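Side-chain contacts in magnesium transporter, putative (Shewanella oneidensis MR-1, PDB 3KXR), which probably carries magnesium ions across the membrane, this fragment comprising part of the intracellular N domain and the pair of CBS domains: residues Ile93-Glu96 with Tyr100-Thr103; Phe45-Gln50 with Thr60-Leu65; Leu8-Leu13 with Thr30-Ala35; Ser123-Ala128 with His144-Glu149. One frame throughout, in Å; residues are numbered along the deposited sequence.

Contact 1 of 4, residues Ile93-Glu96 with Tyr100-Thr103; sequences IVDE and YLGT
L101 lies along the backbone of I93-D95. Its CB starts over I93 O, 3.5 Å away, and CG comes 3.8 Å from D95 N, a neighbour it shares with CD1. The chi1 of -57° sets CG anti to the carbonyl carbon and sends the branch toward the neighbouring strand, where its two methyls diverge. CD1 touches CG2 of I93 at 4.1 Å and also lies over the peptide that follows V94. CD2 reaches CB of D95 at 4.1 Å, while OD1 of that aspartate turns to K99 N in the hairpin turn.

This position follows from a classic beta bulge in the hairpin of strands 90-94 and 100-105: L101 and G102 together face I93. L101 N donates to I93 O over 2.9 Å. I93 N in turn donates to G102 O, also over 2.9 Å, in a nearly straight bond (172°). At L101 the backbone leaves the extended form (psi -35°), as the extra residue of the bulge is accommodated and the register shifts before V94 pairs with Y100.

Just before the bulge, the Y100 ring lies against its own strand, G102 N being 3.5 Å above its centre, and Y100 OH is hydrogen-bonded to T103 OG1 (2.7 Å). The ring also packs on P151 and I153 of the second CBS domain. Between the two segments, both hydrogen bonds are main-chain to main-chain, while the aliphatic branches of L101 pack alongside them, so that the bulge is held by backbone hydrogen bonding and by apolar contact at once.

Contact 2 of 4, residues Phe45-Gln50 with Thr60-Leu65; sequences FELYDQ and TDHQML
L47 projects from helix 39-50 into the loop 60-65, and nearly all of the contact is made by its CD1 methyl. CD1 lies 3.3 Å from T60 O, a snug fit of a methyl against a carbonyl oxygen, and 3.9 Å from NE2 of H62. CG of L47 is close behind, 4.1 Å from the same nitrogen. The two side chains approach from opposite directions, and the imidazole meets the leucine obliquely with its NE2 corner. T60 adds its CB at the margin, 4.4 Å from CD1.

One shell out, the imidazole is held by a hydrogen bond between ND1 and I160 O; since a carbonyl can only accept, ND1 presumably carries a proton. With chi1 of -69°, CG of H62 stands anti to its carbonyl carbon, and the ring extends back to the helix, where it also touches Q43. The loop is shaped by an Asx turn in which Q63 N donates to D61 OD1 over 3.0 Å, meeting the carboxylate from above its plane. T60 OG1 has a weak bond to I56 O.

The contact joins the last helix of the MgtE N domain portion to the chain that leads into strand 66-68. Beyond it, the backbone of D61 bonds to R162 on strand 159-164 of the second CBS domain, and H62 packs on R32 of the second subunit, so the loop runs between helix 39-50, the second CBS sheet and a neighbouring copy.

Contact 3 of 4, residues Leu8-Leu13 with Thr30-Ala35; sequences LLFAQL and TDRALA
F10, which packs on A33 and R32 of helix 27-36, is carried by a short 3-10 turn closed by a hydrogen bond from Q12 N to L9 O of 2.8 Å. The turn opens this piece of the MgtE intracellular N domain, a helical unit, and the contact sets its leading loop against the second helix. A further brace comes from the amide of Q12, whose NE2 donates to L8 O over 3.0 Å from above the carbonyl plane.

With chi1 at -54°, CG of F10 lies anti to the carbonyl carbon and the ring is directed at the helix. Its CD1 lies 3.5 Å from A33 CA and 3.6 Å from A33 CB, and CE1 lies beside the backbone nitrogen of the same residue. The small alanine allows the aromatic ring to come right up to the helix backbone. L9 CD2 stands over the rim of one ring face, and the ring also meets that of F29, their planes at about 50°; Q36 is a further neighbour.

R32 bends at chi3 (-37°) and crosses the far end of the phenyl group obliquely. Its guanidinium does not lie flat on the ring, the two planes being 74° apart. R32 also packs on H62 of the third subunit, while Q12 OE1 accepts from E84 N of that subunit, so both the loop and the helix take part in the subunit interface. At the tip of the ring, CZ lies near the guanidinium plane, at its edge, 4.0 Å from NE.

Contact 4 of 4, residues Ser123-Ala128 with His144-Glu149; sequences SEDSRA and HSREIE
D125 and R146 form a salt bridge between two surface loops, D125 OD2 lying 3.1 Å from R146 NH2. The bond is weak as a hydrogen bond, its N-H...O angle being only 123°, although OD2 lies near the guanidinium plane at its edge; carboxylate and guanidinium planes are 46° apart. R146 gets there by a folded path: chi1 of 40° puts CG in the crowded position, and bends at chi2 and chi3 swing the tip toward D125.

D125 OD2 also has a long, weak ion pair with R105 of strand 100-105. E147 OE2 lies 5.3 Å from D125 OD2, and its carboxylate is better satisfied: OE1 takes a salt bridge from R105 and a hydrogen bond from N90. R105 probably offsets the two acids and also lies near R146, both guanidinium groups gathered about D125.

Within the loops, S126 OG donates to S123 O over 2.9 Å, and S145 OG, 3.0 Å from E147 N, also bonds to I142 O of helix 135-143. E149 is held by R162 and by D89 and N90 backbone nitrogens. The bond from E147 N to S145 OG closes an ST turn, leading from the helix into strand 149-153 of the second CBS domain.

In the fold
In chain order, contacts 3, 2, 1 and 4 run from the N domain portion to the second CBS domain. Contacts 1 and 4, with centres 15 Å apart, touch directly where the CBS domains meet: T103 O and S123 N are 2.8 Å apart, probably hydrogen-bonded, and Y100 packs on S126 and A128. Contact 3 meets the helical half of contact 2, F45 CG lying 3.7 Å from L34 CD2 between consecutive helices. Contact 3 is remote from the CBS contacts, its centre about 36 Å from that of contact 1 and about 38 Å from that of contact 4. Between subunits, however, contacts 2 and 3 meet directly, Q63 OE1 accepting from L9 N of a neighbouring subunit.

Contact 1 of 4, residues Ile93-Glu96 with Tyr100-Thr103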
loop_
_atom_site.group_PDB
_atom_site.type_symbol
_atom_site.label_atom_id
_atom_site.label_comp_id
_atom_site.label_asym_id
_atom_site.label_seq_id
_atom_site.Cartn_x
_atom_site.Cartn_y
_atom_site.Cartn_z
ATOM N N ILE A 93 17.466 9.621 20.961
ATOM C CA ILE A 93 16.447 10.440 21.602
ATOM C C ILE A 93 16.234 11.677 20.799
ATOM O O ILE A 93 17.204 12.362 20.436
ATOM C CB ILE A 93 16.848 10.860 23.029
ATOM C CG1 ILE A 93 17.186 9.631 23.854
ATOM C CG2 ILE A 93 15.740 11.662 23.725
ATOM C CD1 ILE A 93 16.086 8.612 23.952
ATOM N N VAL A 94 14.967 11.985 20.527
ATOM C CA VAL A 94 14.621 13.184 19.781
ATOM C C VAL A 94 13.641 14.034 20.581
ATOM O O VAL A 94 12.911 13.531 21.447
ATOM C CB VAL A 94 13.974 12.825 18.403
ATOM C CG1 VAL A 94 14.997 12.108 17.497
ATOM C CG2 VAL A 94 12.709 12.000 18.588
ATOM N N ASP A 95 13.619 15.338 20.291
ATOM C CA ASP A 95 12.593 16.204 20.866
ATOM C C ASP A 95 11.318 16.134 20.038
ATOM O O ASP A 95 11.224 15.338 19.097
ATOM C CB ASP A 95 13.097 17.636 21.021
ATOM C CG ASP A 95 13.279 18.369 19.715
ATOM O OD1 ASP A 95 12.829 17.929 18.625
ATOM O OD2 ASP A 95 13.880 19.458 19.823
ATOM N N GLU A 96 10.340 16.959 20.381
ATOM C CA GLU A 96 9.044 16.858 19.726
ATOM C C GLU A 96 9.044 17.382 18.285
ATOM O O GLU A 96 8.109 17.115 17.566
ATOM C CB GLU A 96 7.963 17.534 20.558
ATOM C CG GLU A 96 7.776 18.984 20.251
ATOM C CD GLU A 96 6.625 19.599 21.041
ATOM O OE1 GLU A 96 6.014 18.859 21.881
ATOM O OE2 GLU A 96 6.358 20.820 20.812
ATOM N N TYR A 100 17.444 15.499 16.682
ATOM C CA TYR A 100 18.285 14.588 17.406
ATOM C C TYR A 100 18.857 15.312 18.604
ATOM O O TYR A 100 19.445 16.349 18.432
ATOM C CB TYR A 100 19.421 14.115 16.522
ATOM C CG TYR A 100 20.514 13.345 17.222
ATOM C CD1 TYR A 100 20.339 12.026 17.593
ATOM C CD2 TYR A 100 21.739 13.918 17.464
ATOM C CE1 TYR A 100 21.328 11.306 18.203
ATOM C CE2 TYR A 100 22.746 13.205 18.107
ATOM C CZ TYR A 100 22.527 11.892 18.451
ATOM O OH TYR A 100 23.517 11.180 19.086
ATOM N N LEU A 101 18.673 14.752 19.801
ATOM C CA LEU A 101 19.296 15.243 21.033
ATOM C C LEU A 101 20.540 14.430 21.479
ATOM O O LEU A 101 21.437 14.971 22.073
ATOM C CB LEU A 101 18.259 15.170 22.160
ATOM C CG LEU A 101 16.930 15.910 22.001
ATOM C CD1 LEU A 101 16.121 15.747 23.246
ATOM C CD2 LEU A 101 17.179 17.421 21.710
ATOM N N GLY A 102 20.551 13.117 21.263
ATOM C CA GLY A 102 21.631 12.260 21.761
ATOM C C GLY A 102 21.324 10.774 21.675
ATOM O O GLY A 102 20.295 10.368 21.164
ATOM N N THR A 103 22.229 9.977 22.211
ATOM C CA THR A 103 22.198 8.538 22.121
ATOM C C THR A 103 22.302 7.964 23.515
ATOM O O THR A 103 23.108 8.428 24.315
ATOM C CB THR A 103 23.441 8.071 21.310
ATOM O OG1 THR A 103 23.353 8.609 19.989
ATOM C CG2 THR A 103 23.590 6.538 21.243
#

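Contact 2 of 4, residues Phe45-Gln50 with Thr60-Leu65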
loop_
_atom_site.group_PDB
_atom_site.type_symbol
_atom_site.label_atom_id
_atom_site.label_comp_id
_atom_site.label_asym_id
_atom_site.label_seq_id
_atom_site.Cartn_x
_atom_site.Cartn_y
_atom_site.Cartn_z
ATOM N N PHE A 45 13.867 5.165 -2.711
ATOM C CA PHE A 45 13.773 6.099 -3.807
ATOM C C PHE A 45 13.846 7.579 -3.342
ATOM O O PHE A 45 14.550 8.403 -3.948
ATOM C CB PHE A 45 12.499 5.837 -4.610
ATOM C CG PHE A 45 12.274 6.824 -5.726
ATOM C CD1 PHE A 45 12.678 6.525 -7.033
ATOM C CD2 PHE A 45 11.667 8.049 -5.470
ATOM C CE1 PHE A 45 12.476 7.428 -8.051
ATOM C CE2 PHE A 45 11.457 8.965 -6.488
ATOM C CZ PHE A 45 11.861 8.663 -7.790
ATOM N N GLU A 46 13.121 7.917 -2.290
ATOM C CA GLU A 46 13.126 9.289 -1.784
ATOM C C GLU A 46 14.511 9.711 -1.329
ATOM O O GLU A 46 14.894 10.861 -1.546
ATOM C CB GLU A 46 12.110 9.489 -0.629
ATOM C CG GLU A 46 10.606 9.311 -1.044
ATOM C CD GLU A 46 10.178 10.212 -2.250
ATOM O OE1 GLU A 46 10.561 11.407 -2.280
ATOM O OE2 GLU A 46 9.467 9.736 -3.182
ATOM N N LEU A 47 15.268 8.784 -0.734
ATOM C CA LEU A 47 16.631 9.094 -0.292
ATOM C C LEU A 47 17.585 9.298 -1.468
ATOM O O LEU A 47 18.382 10.248 -1.471
ATOM C CB LEU A 47 17.178 8.013 0.612
ATOM C CG LEU A 47 16.546 7.950 2.009
ATOM C CD1 LEU A 47 16.882 6.618 2.633
ATOM C CD2 LEU A 47 16.962 9.104 2.919
ATOM N N TYR A 48 17.519 8.399 -2.443
ATOM C CA TYR A 48 18.313 8.537 -3.656
ATOM C C TYR A 48 17.925 9.814 -4.410
ATOM O O TYR A 48 18.747 10.477 -5.009
ATOM C CB TYR A 48 18.113 7.344 -4.568
ATOM C CG TYR A 48 19.055 6.200 -4.324
ATOM C CD1 TYR A 48 19.911 5.745 -5.319
ATOM C CD2 TYR A 48 19.099 5.574 -3.110
ATOM C CE1 TYR A 48 20.794 4.691 -5.088
ATOM C CE2 TYR A 48 19.979 4.511 -2.875
ATOM C CZ TYR A 48 20.814 4.086 -3.862
ATOM O OH TYR A 48 21.650 3.042 -3.616
ATOM N N ASP A 49 16.662 10.173 -4.337
ATOM C CA ASP A 49 16.201 11.351 -5.011
ATOM C C ASP A 49 16.665 12.607 -4.317
ATOM O O ASP A 49 16.841 13.647 -4.955
ATOM C CB ASP A 49 14.678 11.323 -5.094
ATOM C CG ASP A 49 14.115 12.379 -6.017
ATOM O OD1 ASP A 49 14.719 12.701 -7.067
ATOM O OD2 ASP A 49 13.024 12.873 -5.694
ATOM N N GLN A 50 16.872 12.537 -3.011
ATOM C CA GLN A 50 17.288 13.724 -2.290
ATOM C C GLN A 50 18.793 13.817 -2.168
ATOM O O GLN A 50 19.319 14.907 -2.173
ATOM C CB GLN A 50 16.666 13.772 -0.914
ATOM C CG GLN A 50 16.994 15.065 -0.171
ATOM C CD GLN A 50 16.323 15.148 1.197
ATOM O OE1 GLN A 50 15.628 14.214 1.627
ATOM N NE2 GLN A 50 16.535 16.262 1.892
ATOM N N THR A 60 21.158 5.735 4.120
ATOM C CA THR A 60 20.550 5.755 5.427
ATOM C C THR A 60 19.408 4.771 5.576
ATOM O O THR A 60 18.587 4.616 4.693
ATOM C CB THR A 60 19.983 7.143 5.696
ATOM O OG1 THR A 60 21.076 7.989 6.040
ATOM C CG2 THR A 60 18.995 7.126 6.845
ATOM N N ASP A 61 19.353 4.144 6.734
ATOM C CA ASP A 61 18.326 3.184 7.044
ATOM C C ASP A 61 17.387 3.823 8.047
ATOM O O ASP A 61 17.817 4.313 9.057
ATOM C CB ASP A 61 19.003 1.950 7.624
ATOM C CG ASP A 61 18.045 0.851 7.931
ATOM O OD1 ASP A 61 16.832 1.018 7.699
ATOM O OD2 ASP A 61 18.523 -0.184 8.430
ATOM N N HIS A 62 16.101 3.838 7.749
ATOM C CA HIS A 62 15.118 4.471 8.615
ATOM C C HIS A 62 14.822 3.608 9.834
ATOM O O HIS A 62 14.296 4.113 10.817
ATOM C CB HIS A 62 13.803 4.741 7.883
ATOM C CG HIS A 62 13.883 5.805 6.817
ATOM N ND1 HIS A 62 14.232 7.118 7.081
ATOM C CD2 HIS A 62 13.621 5.749 5.482
ATOM C CE1 HIS A 62 14.190 7.818 5.957
ATOM N NE2 HIS A 62 13.831 7.009 4.972
ATOM N N GLN A 63 15.138 2.316 9.740
ATOM C CA GLN A 63 14.975 1.341 10.840
ATOM C C GLN A 63 15.906 1.600 11.996
ATOM O O GLN A 63 17.116 1.477 11.869
ATOM C CB GLN A 63 15.249 -0.091 10.344
ATOM C CG GLN A 63 14.005 -0.826 10.053
ATOM C CD GLN A 63 14.183 -2.054 9.208
ATOM O OE1 GLN A 63 14.151 -3.175 9.722
ATOM N NE2 GLN A 63 14.293 -1.860 7.894
HETATM N N MSE A 64 15.350 1.932 13.138
HETATM C CA MSE A 64 16.174 2.259 14.261
HETATM C C MSE A 64 15.386 2.288 15.544
HETATM O O MSE A 64 14.187 2.389 15.558
HETATM C CB MSE A 64 16.801 3.633 14.036
HETATM C CG MSE A 64 15.768 4.721 13.894
HETATM SE SE MSE A 64 16.547 6.488 13.590
HETATM C CE MSE A 64 14.951 7.442 12.855
ATOM N N LEU A 65 16.099 2.221 16.647
ATOM C CA LEU A 65 15.511 2.455 17.949
ATOM C C LEU A 65 15.554 3.982 18.259
ATOM O O LEU A 65 16.606 4.576 18.423
ATOM C CB LEU A 65 16.244 1.584 18.985
ATOM C CG LEU A 65 15.653 0.192 19.327
ATOM C CD1 LEU A 65 15.156 -0.609 18.158
ATOM C CD2 LEU A 65 16.641 -0.597 20.174
#

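Contact 3 of 4, residues Leu8-Leu13 with Thr30-Ala35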
loop_
_atom_site.group_PDB
_atom_site.type_symbol
_atom_site.label_atom_id
_atom_site.label_comp_id
_atom_site.label_asym_id
_atom_site.label_seq_id
_atom_site.Cartn_x
_atom_site.Cartn_y
_atom_site.Cartn_z
ATOM N N LEU A 8 6.147 -10.095 -13.353
ATOM C CA LEU A 8 5.661 -8.680 -13.395
ATOM C C LEU A 8 6.773 -7.686 -13.704
ATOM O O LEU A 8 7.939 -7.942 -13.425
ATOM C CB LEU A 8 4.954 -8.247 -12.076
ATOM C CG LEU A 8 3.404 -8.270 -11.957
ATOM C CD1 LEU A 8 2.896 -9.497 -11.188
ATOM C CD2 LEU A 8 2.842 -6.992 -11.301
ATOM N N LEU A 9 6.376 -6.533 -14.241
ATOM C CA LEU A 9 7.304 -5.497 -14.732
ATOM C C LEU A 9 7.908 -4.623 -13.640
ATOM O O LEU A 9 9.130 -4.451 -13.544
ATOM C CB LEU A 9 6.587 -4.559 -15.722
ATOM C CG LEU A 9 7.390 -3.370 -16.290
ATOM C CD1 LEU A 9 8.609 -3.879 -17.012
ATOM C CD2 LEU A 9 6.573 -2.457 -17.214
ATOM N N PHE A 10 7.035 -4.025 -12.848
ATOM C CA PHE A 10 7.488 -3.102 -11.831
ATOM C C PHE A 10 8.213 -3.895 -10.734
ATOM O O PHE A 10 9.113 -3.367 -10.095
ATOM C CB PHE A 10 6.326 -2.226 -11.331
ATOM C CG PHE A 10 5.586 -1.481 -12.465
ATOM C CD1 PHE A 10 6.116 -0.301 -13.029
ATOM C CD2 PHE A 10 4.367 -1.977 -12.992
ATOM C CE1 PHE A 10 5.436 0.394 -14.087
ATOM C CE2 PHE A 10 3.678 -1.297 -14.062
ATOM C CZ PHE A 10 4.216 -0.115 -14.602
ATOM N N ALA A 11 7.890 -5.183 -10.577
ATOM C CA ALA A 11 8.706 -6.110 -9.731
ATOM C C ALA A 11 10.150 -6.362 -10.276
ATOM O O ALA A 11 10.997 -6.916 -9.573
ATOM C CB ALA A 11 7.966 -7.467 -9.518
ATOM N N GLN A 12 10.410 -5.952 -11.518
ATOM C CA GLN A 12 11.680 -6.187 -12.183
ATOM C C GLN A 12 12.574 -4.946 -12.179
ATOM O O GLN A 12 13.718 -5.020 -12.621
ATOM C CB GLN A 12 11.434 -6.609 -13.637
ATOM C CG GLN A 12 11.384 -8.072 -13.895
ATOM C CD GLN A 12 11.095 -8.336 -15.346
ATOM O OE1 GLN A 12 11.991 -8.653 -16.144
ATOM N NE2 GLN A 12 9.836 -8.176 -15.716
ATOM N N LEU A 13 12.056 -3.813 -11.714
ATOM C CA LEU A 13 12.820 -2.557 -11.683
ATOM C C LEU A 13 13.061 -2.080 -10.264
ATOM O O LEU A 13 12.131 -1.931 -9.515
ATOM C CB LEU A 13 12.052 -1.455 -12.407
ATOM C CG LEU A 13 12.189 -1.366 -13.925
ATOM C CD1 LEU A 13 11.492 -0.119 -14.368
ATOM C CD2 LEU A 13 13.646 -1.333 -14.414
ATOM N N THR A 30 7.048 6.446 -13.559
ATOM C CA THR A 30 7.712 6.386 -12.287
ATOM C C THR A 30 6.687 6.236 -11.172
ATOM O O THR A 30 6.822 5.349 -10.326
ATOM C CB THR A 30 8.598 7.608 -12.056
ATOM O OG1 THR A 30 9.682 7.574 -12.997
ATOM C CG2 THR A 30 9.160 7.599 -10.616
ATOM N N ASP A 31 5.636 7.047 -11.217
ATOM C CA ASP A 31 4.580 6.980 -10.207
ATOM C C ASP A 31 3.877 5.640 -10.137
ATOM O O ASP A 31 3.531 5.197 -9.041
ATOM C CB ASP A 31 3.541 8.081 -10.428
ATOM C CG ASP A 31 4.132 9.474 -10.258
ATOM O OD1 ASP A 31 5.208 9.604 -9.653
ATOM O OD2 ASP A 31 3.542 10.444 -10.759
ATOM N N ARG A 32 3.635 4.996 -11.273
ATOM C CA ARG A 32 2.964 3.700 -11.220
ATOM C C ARG A 32 3.926 2.677 -10.609
ATOM O O ARG A 32 3.519 1.823 -9.826
ATOM C CB ARG A 32 2.468 3.245 -12.599
ATOM C CG ARG A 32 1.206 4.010 -13.092
ATOM C CD ARG A 32 0.568 3.404 -14.390
ATOM N NE ARG A 32 1.633 2.926 -15.288
ATOM C CZ ARG A 32 2.167 3.613 -16.311
ATOM N NH1 ARG A 32 1.737 4.844 -16.608
ATOM N NH2 ARG A 32 3.142 3.063 -17.047
ATOM N N ALA A 33 5.209 2.799 -10.954
ATOM C CA ALA A 33 6.259 1.930 -10.379
ATOM C C ALA A 33 6.353 2.058 -8.842
ATOM O O ALA A 33 6.418 1.049 -8.117
ATOM C CB ALA A 33 7.603 2.243 -11.010
ATOM N N LEU A 34 6.322 3.305 -8.372
ATOM C CA LEU A 34 6.405 3.598 -6.962
ATOM C C LEU A 34 5.190 3.050 -6.207
ATOM O O LEU A 34 5.342 2.474 -5.131
ATOM C CB LEU A 34 6.547 5.104 -6.726
ATOM C CG LEU A 34 7.902 5.724 -7.067
ATOM C CD1 LEU A 34 7.800 7.234 -6.837
ATOM C CD2 LEU A 34 9.060 5.091 -6.266
ATOM N N ALA A 35 4.003 3.234 -6.776
ATOM C CA ALA A 35 2.766 2.723 -6.194
ATOM C C ALA A 35 2.760 1.206 -6.090
ATOM O O ALA A 35 2.130 0.643 -5.208
ATOM C CB ALA A 35 1.592 3.185 -6.988
#

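Contact 4 of 4, residues Ser123-Ala128 with His144-Glu149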
loop_
_atom_site.group_PDB
_atom_site.type_symbol
_atom_site.label_atom_id
_atom_site.label_comp_id
_atom_site.label_asym_id
_atom_site.label_seq_id
_atom_site.Cartn_x
_atom_site.Cartn_y
_atom_site.Cartn_z
ATOM N N SER A 123 24.543 9.825 26.307
ATOM C CA SER A 123 25.964 9.505 26.274
ATOM C C SER A 123 26.777 10.765 25.929
ATOM O O SER A 123 26.366 11.551 25.098
ATOM C CB SER A 123 26.198 8.364 25.262
ATOM O OG SER A 123 27.576 8.147 25.008
ATOM N N GLU A 124 27.909 10.962 26.605
ATOM C CA GLU A 124 28.836 12.093 26.327
ATOM C C GLU A 124 29.603 11.871 24.994
ATOM O O GLU A 124 29.874 12.818 24.256
ATOM C CB GLU A 124 29.794 12.338 27.529
ATOM C CG GLU A 124 29.149 13.032 28.780
ATOM N N ASP A 125 29.878 10.609 24.667
ATOM C CA ASP A 125 30.587 10.222 23.427
ATOM C C ASP A 125 29.825 10.413 22.119
ATOM O O ASP A 125 30.421 10.322 21.041
ATOM C CB ASP A 125 30.900 8.722 23.455
ATOM C CG ASP A 125 31.748 8.301 24.650
ATOM O OD1 ASP A 125 32.160 9.172 25.470
ATOM O OD2 ASP A 125 32.007 7.079 24.755
ATOM N N SER A 126 28.511 10.613 22.196
ATOM C CA SER A 126 27.636 10.379 21.035
ATOM C C SER A 126 27.728 11.405 19.903
ATOM O O SER A 126 27.498 12.604 20.089
ATOM C CB SER A 126 26.166 10.209 21.467
ATOM O OG SER A 126 25.652 11.280 22.277
ATOM N N ARG A 127 28.055 10.892 18.722
ATOM C CA ARG A 127 28.133 11.683 17.518
ATOM C C ARG A 127 27.019 11.239 16.557
ATOM O O ARG A 127 26.505 10.110 16.651
ATOM C CB ARG A 127 29.533 11.546 16.863
ATOM C CG ARG A 127 30.195 10.127 16.830
ATOM C CD ARG A 127 31.367 10.064 15.776
ATOM N N ALA A 128 26.650 12.155 15.658
ATOM C CA ALA A 128 25.742 11.894 14.552
ATOM C C ALA A 128 26.423 12.286 13.246
ATOM O O ALA A 128 27.142 13.249 13.208
ATOM C CB ALA A 128 24.466 12.699 14.729
ATOM N N HIS A 144 36.217 3.341 12.936
ATOM C CA HIS A 144 37.206 3.695 13.965
ATOM C C HIS A 144 36.552 4.328 15.167
ATOM O O HIS A 144 36.895 5.408 15.568
ATOM C CB HIS A 144 38.263 4.627 13.400
ATOM C CG HIS A 144 38.978 4.047 12.230
ATOM N ND1 HIS A 144 39.802 2.949 12.339
ATOM C CD2 HIS A 144 38.965 4.382 10.919
ATOM C CE1 HIS A 144 40.285 2.642 11.149
ATOM N NE2 HIS A 144 39.791 3.495 10.269
ATOM N N SER A 145 35.595 3.636 15.736
ATOM C CA SER A 145 34.925 4.099 16.933
ATOM C C SER A 145 34.576 2.863 17.710
ATOM O O SER A 145 34.957 1.750 17.346
ATOM C CB SER A 145 33.647 4.837 16.568
ATOM O OG SER A 145 32.671 3.910 16.124
ATOM N N ARG A 146 33.817 3.035 18.769
ATOM C CA ARG A 146 33.391 1.866 19.527
ATOM C C ARG A 146 31.914 1.573 19.245
ATOM O O ARG A 146 31.306 0.744 19.887
ATOM C CB ARG A 146 33.756 2.011 21.001
ATOM C CG ARG A 146 33.565 3.402 21.597
ATOM C CD ARG A 146 32.115 3.610 22.055
ATOM N NE ARG A 146 31.696 2.644 23.090
ATOM C CZ ARG A 146 31.719 2.855 24.412
ATOM N NH1 ARG A 146 31.301 1.891 25.235
ATOM N NH2 ARG A 146 32.150 4.011 24.930
ATOM N N GLU A 147 31.389 2.210 18.208
ATOM C CA GLU A 147 29.985 2.068 17.802
ATOM C C GLU A 147 29.779 1.045 16.694
ATOM O O GLU A 147 30.656 0.829 15.850
ATOM C CB GLU A 147 29.450 3.388 17.253
ATOM C CG GLU A 147 29.831 4.672 18.001
ATOM C CD GLU A 147 29.352 4.697 19.434
ATOM O OE1 GLU A 147 28.497 3.856 19.821
ATOM O OE2 GLU A 147 29.852 5.552 20.191
ATOM N N ILE A 148 28.604 0.438 16.679
ATOM C CA ILE A 148 28.232 -0.415 15.567
ATOM C C ILE A 148 27.132 0.232 14.707
ATOM O O ILE A 148 26.652 -0.355 13.723
ATOM C CB ILE A 148 27.874 -1.865 16.044
ATOM C CG1 ILE A 148 26.678 -1.902 17.009
ATOM C CG2 ILE A 148 29.093 -2.495 16.703
ATOM C CD1 ILE A 148 26.145 -3.399 17.373
ATOM N N GLU A 149 26.761 1.460 15.048
ATOM C CA GLU A 149 25.829 2.206 14.231
ATOM C C GLU A 149 25.988 3.647 14.585
ATOM O O GLU A 149 26.354 3.972 15.717
ATOM C CB GLU A 149 24.394 1.773 14.547
ATOM C CG GLU A 149 24.000 2.031 16.011
ATOM C CD GLU A 149 22.659 1.425 16.445
ATOM O OE1 GLU A 149 21.644 1.582 15.722
ATOM O OE2 GLU A 149 22.628 0.831 17.549
#